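Local coordinates for protein transmembrane oligosaccharyl transferase (Archaeoglobus fulgidus, PDB 3WAJ) that is a multi-domain membrane oligosaccharyl transferase of the STT3/AglB family, with a helical membrane region bearing a zinc site and a large C-terminal globular region, at residues A750-Y755 and I761-A766; K681-D686 and T742-Y747; I663-R668 and T723-A728; V712-N715 and Q719-Q722; N804-Y809 and K835-Y840. One frame throughout, in Å; residues are numbered along the deposited sequence.

Contact 1 of 5, residues A750-Y755 and I761-A766; sequences AYTQLY and IPVKIA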
# COMPACT_ATOMS: atom_id res chain seq x y z
N ALA A 750 12.59 -30.14 3.65
CA ALA A 750 11.48 -30.86 3.02
C ALA A 750 11.82 -31.34 1.61
O ALA A 750 11.55 -32.50 1.26
CB ALA A 750 10.26 -29.98 2.98
N TYR A 751 12.40 -30.46 0.81
CA TYR A 751 12.78 -30.83 -0.55
C TYR A 751 13.72 -32.03 -0.59
O TYR A 751 13.47 -33.01 -1.31
CB TYR A 751 13.38 -29.63 -1.31
CG TYR A 751 13.98 -30.02 -2.64
CD1 TYR A 751 13.18 -30.36 -3.73
CD2 TYR A 751 15.35 -30.07 -2.81
CE1 TYR A 751 13.74 -30.73 -4.95
CE2 TYR A 751 15.91 -30.43 -4.02
CZ TYR A 751 15.11 -30.75 -5.08
OH TYR A 751 15.71 -31.10 -6.26
N THR A 752 14.80 -31.97 0.19
CA THR A 752 15.80 -33.05 0.21
C THR A 752 15.21 -34.38 0.68
O THR A 752 15.70 -35.44 0.31
CB THR A 752 17.03 -32.71 1.11
OG1 THR A 752 16.63 -32.68 2.48
CG2 THR A 752 17.63 -31.38 0.73
N GLN A 753 14.18 -34.32 1.50
CA GLN A 753 13.59 -35.53 2.09
C GLN A 753 12.44 -36.11 1.27
O GLN A 753 12.32 -37.33 1.17
CB GLN A 753 13.13 -35.25 3.51
CG GLN A 753 14.28 -34.90 4.46
CD GLN A 753 15.30 -36.03 4.56
OE1 GLN A 753 14.93 -37.21 4.66
NE2 GLN A 753 16.58 -35.68 4.53
N LEU A 754 11.61 -35.25 0.69
CA LEU A 754 10.40 -35.71 -0.01
C LEU A 754 10.52 -35.77 -1.54
O LEU A 754 9.92 -36.63 -2.17
CB LEU A 754 9.21 -34.83 0.37
CG LEU A 754 9.03 -34.53 1.85
CD1 LEU A 754 7.93 -33.49 2.04
CD2 LEU A 754 8.73 -35.81 2.64
N TYR A 755 11.28 -34.85 -2.13
CA TYR A 755 11.15 -34.58 -3.56
C TYR A 755 12.44 -34.68 -4.35
O TYR A 755 12.41 -34.97 -5.55
CB TYR A 755 10.49 -33.20 -3.77
CG TYR A 755 9.17 -33.06 -3.06
CD1 TYR A 755 8.24 -34.09 -3.11
CD2 TYR A 755 8.85 -31.93 -2.32
CE1 TYR A 755 7.03 -34.00 -2.46
CE2 TYR A 755 7.63 -31.84 -1.66
CZ TYR A 755 6.73 -32.89 -1.74
OH TYR A 755 5.52 -32.85 -1.11
N ILE A 761 18.31 -31.45 -8.76
CA ILE A 761 19.04 -30.27 -8.31
C ILE A 761 19.27 -30.29 -6.80
O ILE A 761 18.31 -30.31 -6.03
CB ILE A 761 18.27 -28.99 -8.69
CG1 ILE A 761 18.22 -28.82 -10.21
CG2 ILE A 761 18.85 -27.77 -7.99
CD1 ILE A 761 19.57 -28.55 -10.87
N PRO A 762 20.54 -30.30 -6.35
CA PRO A 762 20.75 -30.35 -4.90
C PRO A 762 20.70 -28.96 -4.31
O PRO A 762 20.90 -28.00 -5.06
CB PRO A 762 22.18 -30.90 -4.76
CG PRO A 762 22.86 -30.45 -6.03
CD PRO A 762 21.80 -30.47 -7.11
N VAL A 763 20.44 -28.86 -3.01
CA VAL A 763 20.41 -27.58 -2.31
C VAL A 763 20.96 -27.76 -0.89
O VAL A 763 20.63 -28.73 -0.21
CB VAL A 763 18.97 -27.00 -2.27
CG1 VAL A 763 18.04 -27.94 -1.50
CG2 VAL A 763 18.95 -25.60 -1.65
N LYS A 764 21.80 -26.84 -0.44
CA LYS A 764 22.31 -26.95 0.92
C LYS A 764 21.27 -26.47 1.92
O LYS A 764 20.53 -25.51 1.66
CB LYS A 764 23.65 -26.23 1.11
CG LYS A 764 24.81 -27.00 0.52
CD LYS A 764 26.16 -26.42 0.91
CE LYS A 764 26.34 -25.00 0.40
NZ LYS A 764 27.78 -24.60 0.37
N ILE A 765 21.20 -27.16 3.06
CA ILE A 765 20.30 -26.77 4.14
C ILE A 765 20.96 -25.64 4.92
O ILE A 765 21.82 -25.87 5.77
CB ILE A 765 19.90 -27.98 5.00
CG1 ILE A 765 19.17 -28.99 4.12
CG2 ILE A 765 19.03 -27.54 6.19
CD1 ILE A 765 18.68 -30.19 4.83
N ALA A 766 20.57 -24.40 4.60
CA ALA A 766 21.21 -23.19 5.10
C ALA A 766 20.37 -21.97 4.77
O ALA A 766 19.65 -21.97 3.77
CB ALA A 766 22.60 -23.02 4.50
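Thr752 and Val763 mark the closest approach of the two backbones, their CA atoms 7.6 Å apart, where the last turns of helix 740-755 face the loop that doubles back after it. The helix widens into a pi-type turn over 751-755, while 761-766 runs in a largely extended form without belonging to a strand. Tyr751 reaches furthest across. With CG anti to the backbone N (chi1 171°), its ring stretches out to the loop, and OH donates a 2.7 Å hydrogen bond to Ile761 O. The hydroxyl meets that oxygen at a C=O...O angle of 134°, and the carbonyl oxygen lies at the ring edge, with CE2 only 3.1 Å from Ile761 O. Val763 CG1 approaches the same ring obliquely, 3.7 Å from Tyr751 CD2, and also meets Thr752 CG2 at 4.1 Å, the two small side chains crossing at about a right angle. Thr752 keeps OG1 back toward its own helix, where Tyr749 O is its partner; Ile765 CD1 merely rests 4.0 Å from Thr752 OG1. Further along the loop, Glu717 accepts from Ile765 N. The contact thus combines one polar tie with an apolar seam: the buried phenol finds an acceptor, a carbonyl lying outside any regular strand finds a donor, and the loop leading to strand 771-776 is held to the last turns of the helix by this bond and the apolar packing beside it.

Contact 2 of 5, residues K681-D686 and T742-Y747; sequences KLHLFD and TQEVLY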
# COMPACT_ATOMS: atom_id res chain seq x y z
N LYS A 681 13.15 -21.75 -7.78
CA LYS A 681 14.42 -21.94 -8.48
C LYS A 681 15.34 -20.75 -8.22
O LYS A 681 16.55 -20.91 -8.09
CB LYS A 681 14.18 -22.09 -9.98
CG LYS A 681 13.59 -23.43 -10.37
CD LYS A 681 13.23 -23.47 -11.84
CE LYS A 681 12.72 -24.84 -12.27
NZ LYS A 681 12.43 -24.84 -13.72
N LEU A 682 14.76 -19.57 -8.14
CA LEU A 682 15.51 -18.35 -7.91
C LEU A 682 15.91 -18.20 -6.44
O LEU A 682 17.09 -18.14 -6.10
CB LEU A 682 14.70 -17.13 -8.38
CG LEU A 682 14.67 -16.94 -9.90
CD1 LEU A 682 13.62 -15.89 -10.33
CD2 LEU A 682 16.06 -16.54 -10.40
N HIS A 683 14.93 -18.16 -5.55
CA HIS A 683 15.25 -17.83 -4.19
C HIS A 683 15.73 -19.04 -3.40
O HIS A 683 16.62 -18.90 -2.56
CB HIS A 683 14.11 -17.12 -3.46
CG HIS A 683 14.58 -16.20 -2.39
ND1 HIS A 683 14.54 -14.83 -2.52
CD2 HIS A 683 15.14 -16.45 -1.19
CE1 HIS A 683 15.04 -14.27 -1.43
NE2 HIS A 683 15.42 -15.24 -0.61
N LEU A 684 15.14 -20.21 -3.65
CA LEU A 684 15.48 -21.38 -2.84
C LEU A 684 16.72 -22.08 -3.39
O LEU A 684 17.63 -22.39 -2.64
CB LEU A 684 14.30 -22.35 -2.71
CG LEU A 684 14.43 -23.42 -1.62
CD1 LEU A 684 13.19 -23.47 -0.75
CD2 LEU A 684 14.74 -24.80 -2.19
N PHE A 685 16.76 -22.30 -4.70
CA PHE A 685 17.92 -22.96 -5.32
C PHE A 685 18.99 -21.98 -5.81
O PHE A 685 19.96 -22.39 -6.46
CB PHE A 685 17.46 -23.88 -6.47
CG PHE A 685 16.53 -24.99 -6.04
CD1 PHE A 685 17.03 -26.13 -5.42
CD2 PHE A 685 15.17 -24.89 -6.25
CE1 PHE A 685 16.17 -27.15 -5.02
CE2 PHE A 685 14.32 -25.90 -5.86
CZ PHE A 685 14.82 -27.04 -5.24
N ASP A 686 18.82 -20.69 -5.50
CA ASP A 686 19.81 -19.67 -5.86
C ASP A 686 20.05 -19.60 -7.36
O ASP A 686 21.12 -19.22 -7.83
CB ASP A 686 21.13 -19.89 -5.08
CG ASP A 686 20.98 -19.61 -3.57
OD1 ASP A 686 20.34 -18.59 -3.23
OD2 ASP A 686 21.43 -20.45 -2.75
N THR A 742 13.93 -19.47 9.08
CA THR A 742 13.72 -20.86 9.48
C THR A 742 12.77 -21.56 8.50
O THR A 742 12.97 -22.74 8.15
CB THR A 742 13.21 -20.94 10.91
OG1 THR A 742 14.22 -20.42 11.79
CG2 THR A 742 12.88 -22.37 11.29
N GLN A 743 11.76 -20.85 8.04
CA GLN A 743 10.84 -21.45 7.08
C GLN A 743 11.57 -21.89 5.84
O GLN A 743 11.30 -22.96 5.30
CB GLN A 743 9.72 -20.48 6.72
CG GLN A 743 8.87 -20.09 7.89
CD GLN A 743 7.67 -19.30 7.45
OE1 GLN A 743 7.32 -19.32 6.27
NE2 GLN A 743 7.03 -18.58 8.37
N GLU A 744 12.49 -21.06 5.37
CA GLU A 744 13.27 -21.39 4.18
C GLU A 744 14.15 -22.63 4.44
O GLU A 744 14.23 -23.54 3.59
CB GLU A 744 14.14 -20.19 3.76
CG GLU A 744 15.30 -20.56 2.84
CD GLU A 744 16.15 -19.35 2.46
OE1 GLU A 744 17.40 -19.46 2.45
OE2 GLU A 744 15.56 -18.28 2.17
N VAL A 745 14.79 -22.67 5.61
CA VAL A 745 15.57 -23.84 6.02
C VAL A 745 14.69 -25.08 5.98
O VAL A 745 15.08 -26.10 5.42
CB VAL A 745 16.23 -23.66 7.42
CG1 VAL A 745 16.78 -24.97 7.90
CG2 VAL A 745 17.36 -22.62 7.36
N LEU A 746 13.50 -24.99 6.55
CA LEU A 746 12.59 -26.13 6.53
C LEU A 746 12.11 -26.50 5.11
O LEU A 746 12.00 -27.69 4.78
CB LEU A 746 11.42 -25.89 7.49
CG LEU A 746 11.83 -25.79 8.97
CD1 LEU A 746 10.62 -25.57 9.88
CD2 LEU A 746 12.61 -27.03 9.38
N TYR A 747 11.83 -25.50 4.28
CA TYR A 747 11.46 -25.74 2.89
C TYR A 747 12.54 -26.57 2.20
O TYR A 747 12.23 -27.53 1.48
CB TYR A 747 11.37 -24.42 2.14
CG TYR A 747 10.08 -23.67 2.30
CD1 TYR A 747 9.19 -23.98 3.32
CD2 TYR A 747 9.73 -22.67 1.41
CE1 TYR A 747 7.99 -23.29 3.46
CE2 TYR A 747 8.53 -21.98 1.53
CZ TYR A 747 7.67 -22.29 2.56
OH TYR A 747 6.48 -21.59 2.69
O HOH W 1 16.26 -15.75 2.08
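A water molecule held between Glu744 and His683 makes the polar link of this contact, donating to Glu744 OE2 at 2.6 Å and standing 2.9 Å from His683 NE2, in the plane of the imidazole at its edge. The two side chains do not bond directly: His683 CD2 comes within 3.8 Å of Glu744 OE2, with the ring and carboxylate planes 68° apart. Each has further support. His683 ND1 pairs with Ser610 OG, which steadies the ring's rotation, whereas Glu744 OE1 takes both Ser768 and a salt bridge from Lys748, one turn further along its helix. This is helix-to-helix packing within the C-terminal globular region, the final turn of helix 678-684 meeting the middle of helix 740-755, with CA atoms of Leu684 and Glu744 7.4 Å apart. The rest of the contact is apolar. Leu684 CD1 presses on Tyr747 CB at 3.5 Å, the two side chains crossing at about a right angle, and the same methyl stands 4.2 Å from Tyr747 CD2 at the edge of the ring. Because Tyr747 CG sits beside its backbone N (chi1 -82°), the ring turns off across the helix axis, away from Leu684, and leaves mainly CB to face the leucine.

Contact 3 of 5, residues I663-R668 and T723-A728; sequences IIIPLR and TALYEA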
# COMPACT_ATOMS: atom_id res chain seq x y z
N ILE A 663 2.54 -32.93 18.33
CA ILE A 663 2.90 -31.53 18.17
C ILE A 663 3.25 -31.28 16.69
O ILE A 663 4.10 -31.94 16.10
CB ILE A 663 3.91 -31.01 19.26
CG1 ILE A 663 5.12 -30.33 18.65
CG2 ILE A 663 4.26 -32.07 20.30
CD1 ILE A 663 4.87 -28.88 18.40
N ILE A 664 2.51 -30.37 16.07
CA ILE A 664 2.60 -30.11 14.64
C ILE A 664 3.28 -28.77 14.39
O ILE A 664 2.88 -27.74 14.96
CB ILE A 664 1.18 -30.05 14.00
CG1 ILE A 664 0.42 -31.36 14.23
CG2 ILE A 664 1.26 -29.72 12.51
CD1 ILE A 664 -1.08 -31.26 13.97
N ILE A 665 4.31 -28.76 13.54
CA ILE A 665 4.93 -27.49 13.19
C ILE A 665 3.98 -26.75 12.25
O ILE A 665 3.76 -27.18 11.11
CB ILE A 665 6.31 -27.68 12.54
CG1 ILE A 665 7.30 -28.23 13.57
CG2 ILE A 665 6.83 -26.35 11.96
CD1 ILE A 665 8.53 -28.88 12.95
N PRO A 666 3.41 -25.63 12.73
CA PRO A 666 2.37 -24.88 12.00
C PRO A 666 3.00 -24.11 10.85
O PRO A 666 3.00 -22.87 10.82
CB PRO A 666 1.83 -23.91 13.06
CG PRO A 666 3.04 -23.62 13.91
CD PRO A 666 3.83 -24.92 13.96
N LEU A 667 3.57 -24.87 9.93
CA LEU A 667 4.11 -24.34 8.69
C LEU A 667 3.74 -25.34 7.62
O LEU A 667 4.20 -26.48 7.63
CB LEU A 667 5.64 -24.19 8.77
CG LEU A 667 6.28 -23.79 7.43
CD1 LEU A 667 5.91 -22.34 7.09
CD2 LEU A 667 7.80 -23.99 7.43
N ARG A 668 2.89 -24.93 6.69
CA ARG A 668 2.49 -25.81 5.61
C ARG A 668 3.65 -26.00 4.63
O ARG A 668 4.21 -25.03 4.12
CB ARG A 668 1.27 -25.22 4.90
CG ARG A 668 0.57 -26.20 3.98
CD ARG A 668 -0.90 -26.29 4.29
NE ARG A 668 -1.55 -27.22 3.38
CZ ARG A 668 -2.37 -26.85 2.40
NH1 ARG A 668 -2.66 -25.56 2.23
NH2 ARG A 668 -2.90 -27.76 1.60
N THR A 723 18.93 -26.32 14.82
CA THR A 723 18.51 -25.00 15.29
C THR A 723 17.10 -24.64 14.77
O THR A 723 16.21 -24.26 15.55
CB THR A 723 19.50 -23.93 14.85
OG1 THR A 723 20.78 -24.20 15.47
CG2 THR A 723 19.01 -22.54 15.24
N ALA A 724 16.91 -24.79 13.47
CA ALA A 724 15.63 -24.50 12.83
C ALA A 724 14.46 -25.32 13.42
O ALA A 724 13.44 -24.76 13.82
CB ALA A 724 15.75 -24.71 11.34
N LEU A 725 14.61 -26.64 13.49
CA LEU A 725 13.56 -27.48 14.09
C LEU A 725 13.25 -27.10 15.53
O LEU A 725 12.10 -27.05 15.94
CB LEU A 725 13.94 -28.95 14.02
CG LEU A 725 13.92 -29.55 12.63
CD1 LEU A 725 14.40 -30.99 12.67
CD2 LEU A 725 12.50 -29.46 12.06
N TYR A 726 14.29 -26.82 16.31
CA TYR A 726 14.08 -26.39 17.68
C TYR A 726 13.24 -25.12 17.74
O TYR A 726 12.28 -25.03 18.52
CB TYR A 726 15.42 -26.16 18.39
CG TYR A 726 15.27 -25.83 19.85
CD1 TYR A 726 15.18 -26.83 20.80
CD2 TYR A 726 15.21 -24.51 20.28
CE1 TYR A 726 15.06 -26.53 22.15
CE2 TYR A 726 15.08 -24.21 21.63
CZ TYR A 726 15.00 -25.22 22.56
OH TYR A 726 14.87 -24.92 23.90
N GLU A 727 13.59 -24.12 16.92
CA GLU A 727 12.82 -22.88 16.87
C GLU A 727 11.37 -23.18 16.50
O GLU A 727 10.43 -22.61 17.07
CB GLU A 727 13.41 -21.91 15.84
CG GLU A 727 12.71 -20.55 15.79
CD GLU A 727 12.89 -19.81 14.45
OE1 GLU A 727 11.87 -19.68 13.73
OE2 GLU A 727 14.02 -19.36 14.14
N ALA A 728 11.18 -24.09 15.55
CA ALA A 728 9.84 -24.36 15.03
C ALA A 728 8.95 -24.97 16.12
O ALA A 728 7.85 -24.49 16.38
CB ALA A 728 9.91 -25.26 13.80
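Ile663 starts the segment on edge strand 663-664, its side chain packing on Val729 and Ala732 just beyond 723-728, and two residues later Ile665 touches Leu725 and Ala728 directly. Ile665 is also joined through its backbone to Phe641 of the neighbouring strand. Ile665 CA lies 6.1 Å from Ala728 CA, a close approach that the small alanine side chain allows. Both branches of the isoleucine are used: CG2 rests on Ala728 CB at 3.7 Å, while CG1, beside the backbone N (chi1 -67°), carries CD1 to 4.0 Å from Ala728 CB. That same CD1 also meets Leu725 CD2 at 4.1 Å, the leucine crossing the isoleucine at about a right angle. Pro666 then turns the chain as the centre of an inverse gamma turn, with Leu667 N bonded to Ile665 O at 2.6 Å. After the turn Leu667 packs on Gln743 of helix 740-755, and Arg668 runs the other way to a salt bridge with Glu634. No hydrogen bond joins the two segments, so the join is wholly apolar. Helix 717-732 packs crosswise on the end of edge strand 663-664 and the inverse gamma turn that follows it, at the margin of the small antiparallel sheet formed by 640-643, 649-652 and 663-664.

Contact 4 of 5, residues V712-N715 and Q719-Q722; sequences VNLN and QVLQ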
# COMPACT_ATOMS: atom_id res chain seq x y z
N VAL A 712 26.08 -20.45 15.62
CA VAL A 712 25.80 -21.51 14.68
C VAL A 712 26.69 -21.31 13.47
O VAL A 712 26.81 -20.19 12.97
CB VAL A 712 24.31 -21.53 14.25
CG1 VAL A 712 24.11 -22.40 13.01
CG2 VAL A 712 23.42 -21.99 15.42
N ASN A 713 27.35 -22.37 13.03
CA ASN A 713 28.10 -22.31 11.79
C ASN A 713 27.14 -22.54 10.60
O ASN A 713 26.62 -23.65 10.41
CB ASN A 713 29.21 -23.34 11.79
CG ASN A 713 30.03 -23.30 10.52
OD1 ASN A 713 30.03 -22.31 9.79
ND2 ASN A 713 30.74 -24.39 10.24
N LEU A 714 26.92 -21.51 9.80
CA LEU A 714 25.94 -21.59 8.73
C LEU A 714 26.35 -22.55 7.63
O LEU A 714 25.56 -22.87 6.75
CB LEU A 714 25.64 -20.19 8.17
CG LEU A 714 25.19 -19.18 9.22
CD1 LEU A 714 24.87 -17.85 8.57
CD2 LEU A 714 23.99 -19.71 10.01
N ASN A 715 27.59 -23.03 7.69
CA ASN A 715 28.10 -24.01 6.72
C ASN A 715 27.88 -25.44 7.17
O ASN A 715 28.09 -26.39 6.41
CB ASN A 715 29.58 -23.77 6.45
CG ASN A 715 29.81 -22.70 5.44
OD1 ASN A 715 29.11 -22.63 4.43
ND2 ASN A 715 30.79 -21.83 5.69
N GLN A 719 23.80 -28.56 12.25
CA GLN A 719 23.60 -27.54 13.28
C GLN A 719 22.53 -26.54 12.84
O GLN A 719 21.66 -26.18 13.63
CB GLN A 719 24.92 -26.81 13.62
CG GLN A 719 24.92 -26.20 15.02
CD GLN A 719 26.10 -25.26 15.28
OE1 GLN A 719 26.83 -24.89 14.36
NE2 GLN A 719 26.28 -24.87 16.54
N VAL A 720 22.58 -26.12 11.57
CA VAL A 720 21.55 -25.23 11.04
C VAL A 720 20.18 -25.87 11.20
O VAL A 720 19.28 -25.29 11.81
CB VAL A 720 21.80 -24.86 9.56
CG1 VAL A 720 20.52 -24.30 8.93
CG2 VAL A 720 22.95 -23.84 9.43
N LEU A 721 20.04 -27.09 10.69
CA LEU A 721 18.75 -27.80 10.76
C LEU A 721 18.25 -28.03 12.20
O LEU A 721 17.08 -27.79 12.49
CB LEU A 721 18.84 -29.13 10.02
CG LEU A 721 17.58 -29.98 10.10
CD1 LEU A 721 16.43 -29.30 9.37
CD2 LEU A 721 17.82 -31.40 9.59
N GLN A 722 19.12 -28.49 13.09
CA GLN A 722 18.70 -28.70 14.48
C GLN A 722 18.27 -27.42 15.17
O GLN A 722 17.38 -27.43 16.01
CB GLN A 722 19.80 -29.40 15.29
CG GLN A 722 20.23 -30.75 14.73
CD GLN A 722 19.05 -31.60 14.25
OE1 GLN A 722 17.96 -31.62 14.86
NE2 GLN A 722 19.27 -32.33 13.16
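The long side chain of Gln719 stretches back toward Asn713 because CG is trans to N across the CA-CB bond (chi1 -156°) and the chain stays extended beyond it, carrying the amide to the loop that precedes its own helix. There OE1 accepts from Asn713 N at 2.9 Å. The N-H points almost straight at the oxygen, with an angle of 165°, but the donor comes from above the carbonyl plane, 41° out of it, and so not along a lone pair. Val712 lies alongside the same amide, CA 3.5 Å from Gln719 OE1, and the two side chains slide past each other in opposite directions. On its nitrogen side, Gln719 NE2 makes a weak hydrogen bond to Gln711 O, so both ends of the amide are engaged with the loop backbone. The arrangement belongs to the start of helix 717-732: the incoming chain folds over the first turn, and Asn716 OD1 takes the hydrogen bond from Gln719 N. Asn713 forms an Asx turn within the loop, though the bond from Asn715 N to Asn713 OD1 is weak at 3.3 Å. Next to the amide, one residue further along the helix, is an apolar patch centred on Val720. Its CG2, beside the backbone N, faces Val712 CG1 at 4.0 Å, the two valines crossing at about a right angle, and touches Leu714 CA at 3.8 Å and Asn713 O at the same range. Leu714 turns CD2 inward to 4.3 Å from Val720 CG2, while Trp705 of helix 703-708 packs against both of these residues.

Contact 5 of 5, residues N804-Y809 and K835-Y840; sequences NRTFEY and KPITPY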
# COMPACT_ATOMS: atom_id res chain seq x y z
N ASN A 804 29.84 -13.91 1.19
CA ASN A 804 30.76 -15.03 1.37
C ASN A 804 30.02 -16.31 1.73
O ASN A 804 30.38 -17.01 2.68
CB ASN A 804 31.87 -14.68 2.38
CG ASN A 804 32.71 -13.47 1.95
OD1 ASN A 804 32.94 -13.26 0.76
ND2 ASN A 804 33.15 -12.68 2.92
N ARG A 805 28.96 -16.57 0.98
CA ARG A 805 28.19 -17.81 1.05
C ARG A 805 28.36 -18.52 -0.28
O ARG A 805 28.43 -17.88 -1.33
CB ARG A 805 26.72 -17.51 1.29
CG ARG A 805 25.79 -18.71 1.14
CD ARG A 805 24.35 -18.33 1.50
NE ARG A 805 23.74 -17.45 0.51
CZ ARG A 805 23.05 -17.88 -0.55
NH1 ARG A 805 22.88 -19.18 -0.74
NH2 ARG A 805 22.52 -17.01 -1.41
N THR A 806 28.44 -19.85 -0.24
CA THR A 806 28.55 -20.63 -1.47
C THR A 806 27.33 -21.52 -1.72
O THR A 806 26.60 -21.88 -0.80
CB THR A 806 29.83 -21.47 -1.51
OG1 THR A 806 29.81 -22.43 -0.45
CG2 THR A 806 31.05 -20.57 -1.37
N PHE A 807 27.14 -21.87 -2.99
CA PHE A 807 26.13 -22.85 -3.38
C PHE A 807 26.58 -23.40 -4.70
O PHE A 807 27.43 -22.79 -5.36
CB PHE A 807 24.72 -22.22 -3.49
CG PHE A 807 24.62 -21.11 -4.51
CD1 PHE A 807 24.68 -19.77 -4.09
CD2 PHE A 807 24.47 -21.38 -5.87
CE1 PHE A 807 24.59 -18.72 -5.02
CE2 PHE A 807 24.38 -20.33 -6.80
CZ PHE A 807 24.44 -19.00 -6.36
N GLU A 808 26.03 -24.54 -5.11
CA GLU A 808 26.40 -25.13 -6.38
C GLU A 808 25.42 -24.77 -7.48
O GLU A 808 24.20 -24.91 -7.30
CB GLU A 808 26.51 -26.66 -6.25
CG GLU A 808 27.71 -27.12 -5.44
CD GLU A 808 29.03 -26.67 -6.05
OE1 GLU A 808 29.26 -26.93 -7.26
OE2 GLU A 808 29.81 -26.03 -5.32
N TYR A 809 25.94 -24.28 -8.60
CA TYR A 809 25.14 -24.17 -9.82
C TYR A 809 25.19 -25.52 -10.52
O TYR A 809 26.26 -26.09 -10.73
CB TYR A 809 25.67 -23.09 -10.76
CG TYR A 809 24.94 -23.05 -12.10
CD1 TYR A 809 23.78 -22.31 -12.25
CD2 TYR A 809 25.40 -23.78 -13.19
CE1 TYR A 809 23.09 -22.29 -13.46
CE2 TYR A 809 24.72 -23.76 -14.42
CZ TYR A 809 23.57 -23.01 -14.54
OH TYR A 809 22.87 -22.97 -15.72
N LYS A 835 30.17 -14.14 -7.84
CA LYS A 835 30.94 -14.74 -8.93
C LYS A 835 31.18 -16.24 -8.78
O LYS A 835 31.15 -16.78 -7.67
CB LYS A 835 32.27 -13.99 -9.21
CG LYS A 835 33.07 -13.55 -7.99
CD LYS A 835 33.18 -12.02 -7.92
CE LYS A 835 33.92 -11.41 -9.11
NZ LYS A 835 33.75 -9.93 -9.24
N PRO A 836 31.39 -16.93 -9.91
CA PRO A 836 31.79 -18.33 -9.79
C PRO A 836 33.24 -18.39 -9.30
O PRO A 836 34.05 -17.53 -9.67
CB PRO A 836 31.66 -18.88 -11.22
CG PRO A 836 31.65 -17.66 -12.13
CD PRO A 836 31.13 -16.51 -11.31
N ILE A 837 33.56 -19.37 -8.46
CA ILE A 837 34.93 -19.53 -7.96
C ILE A 837 35.62 -20.79 -8.50
O ILE A 837 36.77 -21.05 -8.16
CB ILE A 837 35.02 -19.53 -6.42
CG1 ILE A 837 34.19 -20.68 -5.82
CG2 ILE A 837 34.62 -18.18 -5.85
CD1 ILE A 837 34.25 -20.71 -4.29
N THR A 838 34.91 -21.56 -9.31
CA THR A 838 35.51 -22.65 -10.08
C THR A 838 35.09 -22.46 -11.53
O THR A 838 34.12 -21.77 -11.80
CB THR A 838 35.03 -24.05 -9.62
OG1 THR A 838 33.70 -24.29 -10.11
CG2 THR A 838 35.06 -24.19 -8.09
N PRO A 839 35.83 -23.07 -12.46
CA PRO A 839 35.32 -23.13 -13.84
C PRO A 839 34.15 -24.10 -13.88
O PRO A 839 33.91 -24.80 -12.89
CB PRO A 839 36.51 -23.72 -14.62
CG PRO A 839 37.34 -24.42 -13.58
CD PRO A 839 37.20 -23.60 -12.34
N TYR A 840 33.42 -24.15 -14.99
CA TYR A 840 32.38 -25.15 -15.13
C TYR A 840 33.00 -26.54 -15.30
O TYR A 840 33.93 -26.71 -16.09
CB TYR A 840 31.49 -24.84 -16.34
CG TYR A 840 30.63 -23.60 -16.25
CD1 TYR A 840 29.42 -23.62 -15.58
CD2 TYR A 840 31.00 -22.43 -16.90
CE1 TYR A 840 28.62 -22.49 -15.53
CE2 TYR A 840 30.21 -21.30 -16.85
CZ TYR A 840 29.02 -21.34 -16.17
OH TYR A 840 28.23 -20.21 -16.12
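In the four-stranded antiparallel sheet of the C-terminal peripheral domain, Thr806 meets Ile837 and Tyr809 meets Tyr840 across strand 792-800. Strands 806-814 and 835-844 both flank 792-800, and each is antiparallel to it, so the two flanking segments run alongside one another, only 15° apart in direction. With a strand between them the backbones stay well apart: the CA atoms of Thr806 and Ile837 are 9.2 Å from each other. The middle strand carries the hydrogen bonding, Phe807 pairing with Ile799 and Tyr809 with Ala797 on one flank, Ile837 with Thr798 on the other. Contact between the segments is therefore left to side chains that meet over the intervening strand. Thr806 CG2 and Ile837 CD1 come to 4.3 Å, a light methyl-to-methyl touch. At the other end two buried tyrosines meet, crossing obliquely, and each phenol has its own polar tie: Tyr809 OH bonds to Leu690 O and Gln811, and Tyr840 OH to Tyr826 O. Between the two pairs Thr838 OG1 donates to Pro839 O at 2.8 Å within its own segment, shaping the local loop. The Tyr809 side chain leaves on the side remote from its own N (chi1 174°), which brings its CD2 to the edge of the Tyr840 ring, 4.2 Å from CE1 and near the ring plane.

How the contacts relate
Contacts 1 and 2 share helix 740-755 and lie about 9 Å apart between centres, meeting where Tyr751 CE2 comes to 3.4 Å from Phe685 CE1. Helix 717-732 serves contacts 3 and 4 and packs on helix 740-755: Val745 of contact 2 touches Ala724 of contact 3 and Val720 of contact 4, and Thr742 OG1 lies 2.6 Å from Glu727 OE2, a probable hydrogen bond. Contact 5 joins this group through the salt bridge from Arg805 NH1 to Asp686 OD2 of contact 2, at 2.8 Å, yet remains about 31 Å from contact 3 between centres. None includes Asp47, Asp161 or His163, the zinc ligands.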